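Long-range contacts in galactan 1,3-beta-galactosidase (Phanerochaete chrysosporium, PDB 7BYT), which probably hydrolyses beta-1,3-linked galactan, releasing galactose as an exo-acting glycoside hydrolase of family 43, and also binds carbohydrate: residues A133-E138 with L152-D157; A184-P189 with L200-T205; S241-D246 with A253-D258. All coordinates share one frame; numbering follows the deposited sequence. Where two conformers were deposited one is given.

Contact 1. Residues A133-E138 with L152-D157; sequences ADSRDE and LLYASD. With GLA (alpha-D-galactopyranose), chain F.
Ala155 grips segment 133-138 with both of its backbone polar atoms, where the loop entering one blade of the GH43 five-bladed beta-propeller meets strand 150-156. Ala155 N donates to Asp137 O (3.0 Å, 166° at the hydrogen), and Ala155 O accepts from Arg136 N at 3.0 Å. Glu138 then starts strand 138-142 as an antiparallel, non-hydrogen-bonded partner of Tyr154; its OE2 is buried here with no partner in the model.

Farther up the loop, the next bond across comes from a side chain. Ser156 swings its hydroxyl away from its own amide (chi1 -166°) and donates to Asp134 O at 2.6 Å, in the carbonyl plane and on a lone pair; Lys163 NZ also bonds this hydroxyl. The same carbonyl meets the edge of the Tyr154 ring, whose OH is paired with Ser165.

Both Asp134 carboxylate oxygens have partners: OD1 pairs with Lys129, while OD2 takes Asn158 N and, from above the carboxylate plane, Arg136 NH1 at 2.9 Å. Arg136 NH2 goes to Tyr105 O. Replacing Asp134 by an alanine is likely to leave the Arg136 and Lys129 charges without their mate and Asn158 N without its acceptor. Water 1 joins the segments, accepting from Asp134 N and donating to Asp157 OD1. At the sugar end, Asp137 OD2 accepts from Ala188 N and, at 2.6 Å, from the O2 hydroxyl of the bound alpha-D-galactose.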
# COMPACT_ATOMS: atom_id res chain seq x y z
N ALA A 133 -4.96 3.63 27.86
CA ALA A 133 -4.21 4.62 27.09
C ALA A 133 -4.66 4.64 25.63
O ALA A 133 -5.35 3.73 25.15
CB ALA A 133 -2.71 4.34 27.18
N ASP A 134 -4.26 5.69 24.93
CA ASP A 134 -4.67 5.86 23.54
C ASP A 134 -4.18 4.71 22.68
O ASP A 134 -3.07 4.19 22.85
CB ASP A 134 -4.03 7.11 22.93
CG ASP A 134 -4.60 8.40 23.44
OD1 ASP A 134 -5.59 8.39 24.21
OD2 ASP A 134 -4.04 9.45 23.05
N SER A 135 -4.99 4.36 21.69
CA SER A 135 -4.53 3.55 20.57
C SER A 135 -5.16 4.13 19.32
O SER A 135 -6.39 4.28 19.25
CB SER A 135 -4.94 2.08 20.78
OG SER A 135 -4.54 1.27 19.69
N ARG A 136 -4.32 4.51 18.35
CA ARG A 136 -4.81 4.96 17.05
C ARG A 136 -4.39 3.95 15.99
O ARG A 136 -4.94 2.84 15.97
CB ARG A 136 -4.43 6.42 16.77
CG ARG A 136 -5.23 7.38 17.66
CD ARG A 136 -4.86 8.85 17.45
NE ARG A 136 -5.71 9.75 18.24
CZ ARG A 136 -5.48 10.06 19.51
NH1 ARG A 136 -4.44 9.54 20.15
NH2 ARG A 136 -6.30 10.89 20.14
N ASP A 137 -3.45 4.27 15.10
CA ASP A 137 -2.98 3.23 14.18
C ASP A 137 -2.52 2.01 14.97
O ASP A 137 -1.84 2.14 15.99
CB ASP A 137 -1.79 3.73 13.37
CG ASP A 137 -2.18 4.58 12.20
OD1 ASP A 137 -3.32 5.09 12.16
OD2 ASP A 137 -1.32 4.79 11.33
N GLU A 138 -2.90 0.83 14.49
CA GLU A 138 -2.56 -0.40 15.19
C GLU A 138 -2.35 -1.53 14.19
O GLU A 138 -2.73 -1.45 13.02
CB GLU A 138 -3.60 -0.80 16.25
CG GLU A 138 -5.05 -0.85 15.73
CD GLU A 138 -5.29 -1.80 14.58
OE1 GLU A 138 -5.92 -1.35 13.60
OE2 GLU A 138 -4.91 -2.99 14.65
N LEU A 152 -0.67 -6.48 20.43
CA LEU A 152 -1.14 -5.25 19.80
C LEU A 152 0.06 -4.34 19.60
O LEU A 152 0.86 -4.14 20.53
CB LEU A 152 -2.16 -4.55 20.69
CG LEU A 152 -2.78 -3.28 20.08
CD1 LEU A 152 -3.69 -3.64 18.91
CD2 LEU A 152 -3.55 -2.52 21.16
N LEU A 153 0.20 -3.80 18.40
CA LEU A 153 1.23 -2.81 18.07
C LEU A 153 0.47 -1.52 17.82
O LEU A 153 -0.43 -1.51 16.99
CB LEU A 153 1.96 -3.23 16.80
CG LEU A 153 2.18 -4.73 16.56
CD1 LEU A 153 2.91 -4.92 15.23
CD2 LEU A 153 2.99 -5.37 17.68
N TYR A 154 0.81 -0.45 18.53
CA TYR A 154 -0.10 0.70 18.47
C TYR A 154 0.56 2.04 18.78
O TYR A 154 1.38 2.15 19.70
CB TYR A 154 -1.33 0.50 19.36
CG TYR A 154 -1.08 0.19 20.83
CD1 TYR A 154 -0.47 -1.00 21.23
CD2 TYR A 154 -1.52 1.07 21.83
CE1 TYR A 154 -0.28 -1.29 22.58
CE2 TYR A 154 -1.34 0.79 23.18
CZ TYR A 154 -0.73 -0.39 23.55
OH TYR A 154 -0.55 -0.69 24.88
N ALA A 155 0.14 3.06 18.04
CA ALA A 155 0.51 4.45 18.31
C ALA A 155 -0.33 4.94 19.48
O ALA A 155 -1.56 4.93 19.41
CB ALA A 155 0.22 5.30 17.07
N SER A 156 0.34 5.37 20.55
CA SER A 156 -0.32 5.78 21.78
C SER A 156 0.08 7.21 22.14
O SER A 156 0.92 7.83 21.48
CB SER A 156 0.00 4.79 22.91
OG SER A 156 -0.85 4.97 24.03
N ASP A 157 -0.55 7.74 23.20
CA ASP A 157 -0.27 9.09 23.73
C ASP A 157 -0.23 10.15 22.64
O ASP A 157 0.79 10.80 22.39
CB ASP A 157 1.00 9.09 24.59
CG ASP A 157 0.91 8.10 25.72
OD1 ASP A 157 -0.11 8.13 26.45
OD2 ASP A 157 1.84 7.27 25.86
C1 GLA F . -2.78 8.24 8.73
C2 GLA F . -3.22 6.93 9.37
C3 GLA F . -4.54 6.50 8.73
C4 GLA F . -5.60 7.57 9.00
C5 GLA F . -5.08 8.93 8.50
C6 GLA F . -6.03 10.07 8.87
O1 GLA F . -2.64 8.06 7.30
O2 GLA F . -2.19 5.97 9.17
O3 GLA F . -4.96 5.22 9.22
O4 GLA F . -5.95 7.63 10.40
O5 GLA F . -3.78 9.23 9.02
O6 GLA F . -5.97 10.34 10.28
O HOH W 1 -2.94 7.87 26.22
O HOH W 2 -2.29 7.67 19.46

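Contact 2. Residues A184-P189 with L200-T205; sequences ATLEAP and LIASHT. With GLA (alpha-D-galactopyranose), chain F.
The short inner strand of a propeller blade, beside the galactose pocket, meets its antiparallel neighbour here, with Glu187 and Ser203 as the hydrogen-bonded pair. Glu187 N donates to Ser203 O at 2.8 Å and Ser203 N returns a bond to Glu187 O at 2.9 Å. One residue later, at Ala188, the chain turns a corner. Ala202 CB touches both the Glu187 carbonyl oxygen and Leu186 CB.

At the Thr185 end, the His204 ring is held on edge and face. Its ND1 donates to Thr185 O at 3.0 Å, a bent bond (141° at the hydrogen) that comes from above the carbonyl plane. ND1 is also hydrogen-bonded to Thr185 OG1 at 3.2 Å, a pair in which either atom could be the donor. Leu186 CD2 lies over one face, 3.9 Å from the centroid of the His204 ring, a CH-pi contact; the ring's other nitrogen, NE2, is taken by Gln228. Water 3 ties Thr185 OG1 to Thr205 N.

Toward the sugar, Glu187 leaves the backbone with CG wedged between N and the carbonyl carbon (chi1 62°) and then runs extended. This path lays CG 3.5 Å from Ser203 OG and brings OE2 to 3.5 Å from C1 of the galactose. Ser203 OG donates to His204 O and receives Gln242 NE2, which also makes a weak bond to Glu187 OE2.

Beyond the corner, Pro189 CB rests on Leu200 CD1 at 4.0 Å. Phe162 of strand 161-167 packs against Leu186, Pro189 and Leu200, Phe216 of strand 214-218 against both leucines, and Gln242 of strand 242-249 against Ala188.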
# COMPACT_ATOMS: atom_id res chain seq x y z
N ALA A 184 8.68 8.35 19.56
CA ALA A 184 9.01 7.80 18.25
C ALA A 184 8.08 8.26 17.13
O ALA A 184 8.46 8.14 15.96
CB ALA A 184 9.05 6.27 18.32
N THR A 185 6.90 8.80 17.45
CA THR A 185 5.92 9.25 16.45
C THR A 185 5.78 8.26 15.29
O THR A 185 5.84 8.63 14.11
CB THR A 185 6.17 10.68 15.95
OG1 THR A 185 7.41 10.75 15.23
CG2 THR A 185 6.19 11.66 17.11
N LEU A 186 5.58 6.99 15.64
CA LEU A 186 5.39 5.94 14.64
C LEU A 186 3.92 5.61 14.48
O LEU A 186 3.15 5.58 15.45
CB LEU A 186 6.13 4.67 15.07
CG LEU A 186 7.65 4.80 15.15
CD1 LEU A 186 8.22 3.48 15.67
CD2 LEU A 186 8.26 5.14 13.80
N GLU A 187 3.52 5.32 13.24
CA GLU A 187 2.18 4.78 13.01
C GLU A 187 2.26 3.74 11.90
O GLU A 187 3.35 3.27 11.55
CB GLU A 187 1.11 5.87 12.88
CG GLU A 187 1.30 6.79 11.73
CD GLU A 187 0.17 7.82 11.55
OE1 GLU A 187 -0.73 8.03 12.41
OE2 GLU A 187 0.19 8.47 10.49
N ALA A 188 1.10 3.29 11.44
CA ALA A 188 0.98 2.25 10.41
C ALA A 188 1.92 1.06 10.64
O ALA A 188 2.67 0.68 9.73
CB ALA A 188 1.19 2.86 9.02
N PRO A 189 1.91 0.45 11.82
CA PRO A 189 2.88 -0.62 12.10
C PRO A 189 2.50 -1.97 11.50
O PRO A 189 1.33 -2.27 11.22
CB PRO A 189 2.83 -0.72 13.63
CG PRO A 189 1.39 -0.38 13.95
CD PRO A 189 1.08 0.75 13.01
N LEU A 200 9.89 -4.77 12.87
CA LEU A 200 8.80 -3.81 12.88
C LEU A 200 8.97 -2.87 11.70
O LEU A 200 10.05 -2.31 11.49
CB LEU A 200 8.83 -3.01 14.18
CG LEU A 200 7.92 -1.78 14.28
CD1 LEU A 200 6.44 -2.19 14.33
CD2 LEU A 200 8.30 -0.95 15.51
N ILE A 201 7.90 -2.71 10.91
CA ILE A 201 7.83 -1.73 9.83
C ILE A 201 6.79 -0.70 10.23
O ILE A 201 5.71 -1.06 10.71
CB ILE A 201 7.43 -2.40 8.50
CG1 ILE A 201 8.22 -3.68 8.24
CG2 ILE A 201 7.43 -1.39 7.34
CD1 ILE A 201 9.65 -3.46 7.95
N ALA A 202 7.11 0.58 10.03
CA ALA A 202 6.19 1.64 10.45
C ALA A 202 6.48 2.91 9.66
O ALA A 202 7.57 3.11 9.13
CB ALA A 202 6.33 1.93 11.95
N SER A 203 5.47 3.77 9.60
CA SER A 203 5.64 5.12 9.08
C SER A 203 5.83 6.09 10.23
O SER A 203 5.62 5.77 11.40
CB SER A 203 4.43 5.54 8.25
OG SER A 203 3.32 5.89 9.08
N HIS A 204 6.25 7.30 9.89
CA HIS A 204 6.13 8.39 10.84
C HIS A 204 4.74 9.02 10.69
O HIS A 204 3.88 8.50 9.98
CB HIS A 204 7.31 9.35 10.76
CG HIS A 204 8.52 8.88 11.51
ND1 HIS A 204 8.58 8.86 12.89
CD2 HIS A 204 9.70 8.38 11.08
CE1 HIS A 204 9.75 8.39 13.27
NE2 HIS A 204 10.45 8.09 12.19
N THR A 205 4.51 10.13 11.38
CA THR A 205 3.17 10.71 11.51
C THR A 205 3.11 11.98 10.67
O THR A 205 3.58 13.04 11.09
CB THR A 205 2.84 11.03 12.96
OG1 THR A 205 3.85 11.90 13.50
CG2 THR A 205 2.76 9.76 13.79
C1 GLA F . -2.78 8.24 8.73
C2 GLA F . -3.22 6.93 9.37
C3 GLA F . -4.54 6.50 8.73
C4 GLA F . -5.60 7.57 9.00
C5 GLA F . -5.08 8.93 8.50
C6 GLA F . -6.03 10.07 8.87
O1 GLA F . -2.64 8.06 7.30
O2 GLA F . -2.19 5.97 9.17
O3 GLA F . -4.96 5.22 9.22
O4 GLA F . -5.95 7.63 10.40
O5 GLA F . -3.78 9.23 9.02
O6 GLA F . -5.97 10.34 10.28
O HOH W 3 6.51 11.93 12.77

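Contact 3. Residues S241-D246 with A253-D258; sequences SQNAFD and AIYMGD. With GLA (alpha-D-galactopyranose), chain F.
Ala244 and Phe245 both face Met256 in a classic beta bulge, which shifts the register of the hairpin formed by strands 242-249 and 252-259 by one residue. The backbone bonds are the evidence: Met256 O accepts from both Ala244 N, at 2.8 Å, and Phe245 N, while Met256 N donates to Phe245 O. Before the bulge, Gln242 and Asp258 form a regular hydrogen-bonded antiparallel pair. The strand axes run 130° apart, far from straight antiparallel.

Among the polar side chains, Tyr255 extends with CG anti to its backbone N (chi1 169°) and reaches along the hairpin to Ser241, its OH donating to Ser241 OG at 2.7 Å. Ser241 OG is also bonded to Thr238 O. A beta carbon on Gly257 would come within 2.5 Å of Tyr255 OH. Asp246 OD2 lies in the amide plane of Asn243 and accepts from ND2 through its syn lone pair; ND2 also bonds Ala188 O. The Asn243 amide approaches the Tyr255 ring obliquely, planes 22° apart, with OD1 3.3 Å from CE1.

The apolar contribution is small: the CB atoms of Phe245 and Met256 are 4.3 Å apart.

Ligand contact falls to Gln242, extended beyond CG: NE2 makes a weak bond to galactose O2 at 3.1 Å, and OE1, 3.0 Å from galactose O1, accepts from Trp260 NE1.

Strand 269-276 flanks the hairpin, bringing Trp272 to Met256 and Tyr270 to Asp258; Arg82 and Lys84 of strand 79-88 touch Gln242 and Phe245, and Ile201 of strand 197-204 meets Asn243 and Asp246.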
# COMPACT_ATOMS: atom_id res chain seq x y z
N SER A 241 3.66 5.76 -0.58
CA SER A 241 2.74 4.84 0.08
C SER A 241 2.92 4.94 1.58
O SER A 241 3.82 5.62 2.08
CB SER A 241 2.92 3.40 -0.42
OG SER A 241 4.14 2.87 0.08
N GLN A 242 2.06 4.21 2.29
CA GLN A 242 2.16 4.06 3.74
C GLN A 242 1.88 2.61 4.08
O GLN A 242 0.93 2.02 3.56
CB GLN A 242 1.14 4.96 4.45
CG GLN A 242 1.26 4.91 5.97
CD GLN A 242 0.22 5.75 6.68
OE1 GLN A 242 -0.89 5.97 6.17
NE2 GLN A 242 0.57 6.22 7.88
N ASN A 243 2.69 2.04 4.95
CA ASN A 243 2.56 0.64 5.35
C ASN A 243 1.14 0.31 5.74
O ASN A 243 0.47 1.11 6.42
CB ASN A 243 3.48 0.36 6.53
CG ASN A 243 3.72 -1.10 6.77
OD1 ASN A 243 3.96 -1.86 5.83
ND2 ASN A 243 3.68 -1.51 8.04
N ALA A 244 0.73 -0.91 5.39
CA ALA A 244 -0.54 -1.44 5.86
C ALA A 244 -0.38 -2.85 6.41
O ALA A 244 -0.86 -3.14 7.51
CB ALA A 244 -1.61 -1.43 4.74
N PHE A 245 0.30 -3.72 5.68
CA PHE A 245 0.47 -5.09 6.12
C PHE A 245 1.76 -5.65 5.53
O PHE A 245 2.08 -5.38 4.38
CB PHE A 245 -0.71 -5.98 5.72
CG PHE A 245 -0.81 -7.22 6.52
CD1 PHE A 245 -1.43 -7.20 7.76
CD2 PHE A 245 -0.23 -8.40 6.08
CE1 PHE A 245 -1.51 -8.35 8.53
CE2 PHE A 245 -0.30 -9.55 6.85
CZ PHE A 245 -0.93 -9.52 8.08
N ASP A 246 2.48 -6.43 6.33
CA ASP A 246 3.75 -7.01 5.93
C ASP A 246 3.62 -8.52 6.02
O ASP A 246 3.56 -9.08 7.11
CB ASP A 246 4.85 -6.45 6.82
CG ASP A 246 4.77 -4.94 6.90
OD1 ASP A 246 4.84 -4.31 5.82
OD2 ASP A 246 4.56 -4.41 8.01
N ALA A 253 9.32 -11.35 2.15
CA ALA A 253 8.01 -10.88 2.58
C ALA A 253 7.44 -10.03 1.46
O ALA A 253 8.08 -9.83 0.42
CB ALA A 253 8.09 -10.09 3.89
N ILE A 254 6.20 -9.57 1.67
CA ILE A 254 5.53 -8.64 0.77
C ILE A 254 5.15 -7.40 1.56
O ILE A 254 4.50 -7.51 2.61
CB ILE A 254 4.27 -9.27 0.14
CG1 ILE A 254 4.66 -10.50 -0.67
CG2 ILE A 254 3.56 -8.23 -0.72
CD1 ILE A 254 3.45 -11.27 -1.21
N TYR A 255 5.55 -6.24 1.05
CA TYR A 255 5.12 -4.95 1.59
C TYR A 255 3.77 -4.63 0.96
O TYR A 255 3.66 -4.58 -0.26
CB TYR A 255 6.13 -3.88 1.20
CG TYR A 255 5.64 -2.47 1.48
CD1 TYR A 255 5.73 -1.95 2.75
CD2 TYR A 255 5.06 -1.69 0.48
CE1 TYR A 255 5.27 -0.67 3.04
CE2 TYR A 255 4.59 -0.40 0.76
CZ TYR A 255 4.71 0.09 2.04
OH TYR A 255 4.26 1.35 2.34
N MET A 256 2.75 -4.41 1.79
CA MET A 256 1.45 -3.98 1.31
C MET A 256 1.17 -2.62 1.92
O MET A 256 1.08 -2.50 3.15
CB MET A 256 0.35 -4.96 1.71
CG MET A 256 0.47 -6.27 0.99
SD MET A 256 -0.67 -7.45 1.71
CE MET A 256 -0.40 -8.85 0.61
N GLY A 257 1.05 -1.60 1.07
CA GLY A 257 0.79 -0.25 1.52
C GLY A 257 -0.40 0.36 0.81
O GLY A 257 -0.92 -0.18 -0.18
N ASP A 258 -0.82 1.51 1.32
CA ASP A 258 -1.87 2.32 0.71
C ASP A 258 -1.25 3.57 0.10
O ASP A 258 -0.34 4.17 0.69
CB ASP A 258 -2.89 2.76 1.77
CG ASP A 258 -3.68 1.60 2.32
OD1 ASP A 258 -4.48 1.03 1.57
OD2 ASP A 258 -3.51 1.28 3.51
C1 GLA F . -2.78 8.24 8.73
C2 GLA F . -3.22 6.93 9.37
C3 GLA F . -4.54 6.50 8.73
C4 GLA F . -5.60 7.57 9.00
C5 GLA F . -5.08 8.93 8.50
C6 GLA F . -6.03 10.07 8.87
O1 GLA F . -2.64 8.06 7.30
O2 GLA F . -2.19 5.97 9.17
O3 GLA F . -4.96 5.22 9.22
O4 GLA F . -5.95 7.63 10.40
O5 GLA F . -3.78 9.23 9.02
O6 GLA F . -5.97 10.34 10.28
O HOH W 4 -1.61 2.71 4.96

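How the contacts relate
All three contacts are largely buried and none is a surface patch. Their centres lie about 20 Å (contact 1), 14 Å (contact 2) and 5 Å (contact 3) from the centre of the chain. Each lies within its own sheet, contact 1 being mostly loop against strand, and all three reach the same galactose. Contact 1 crosses by two backbone bonds, a serine hydroxyl and water, with an Asp-Arg salt bridge inside its loop; contact 2 relies on a histidine with an aliphatic cover, contact 3 on a bulged backbone and a tyrosine hydroxyl. Contact 2 is the bridge, since the corner in its first segment bonds to both of the others.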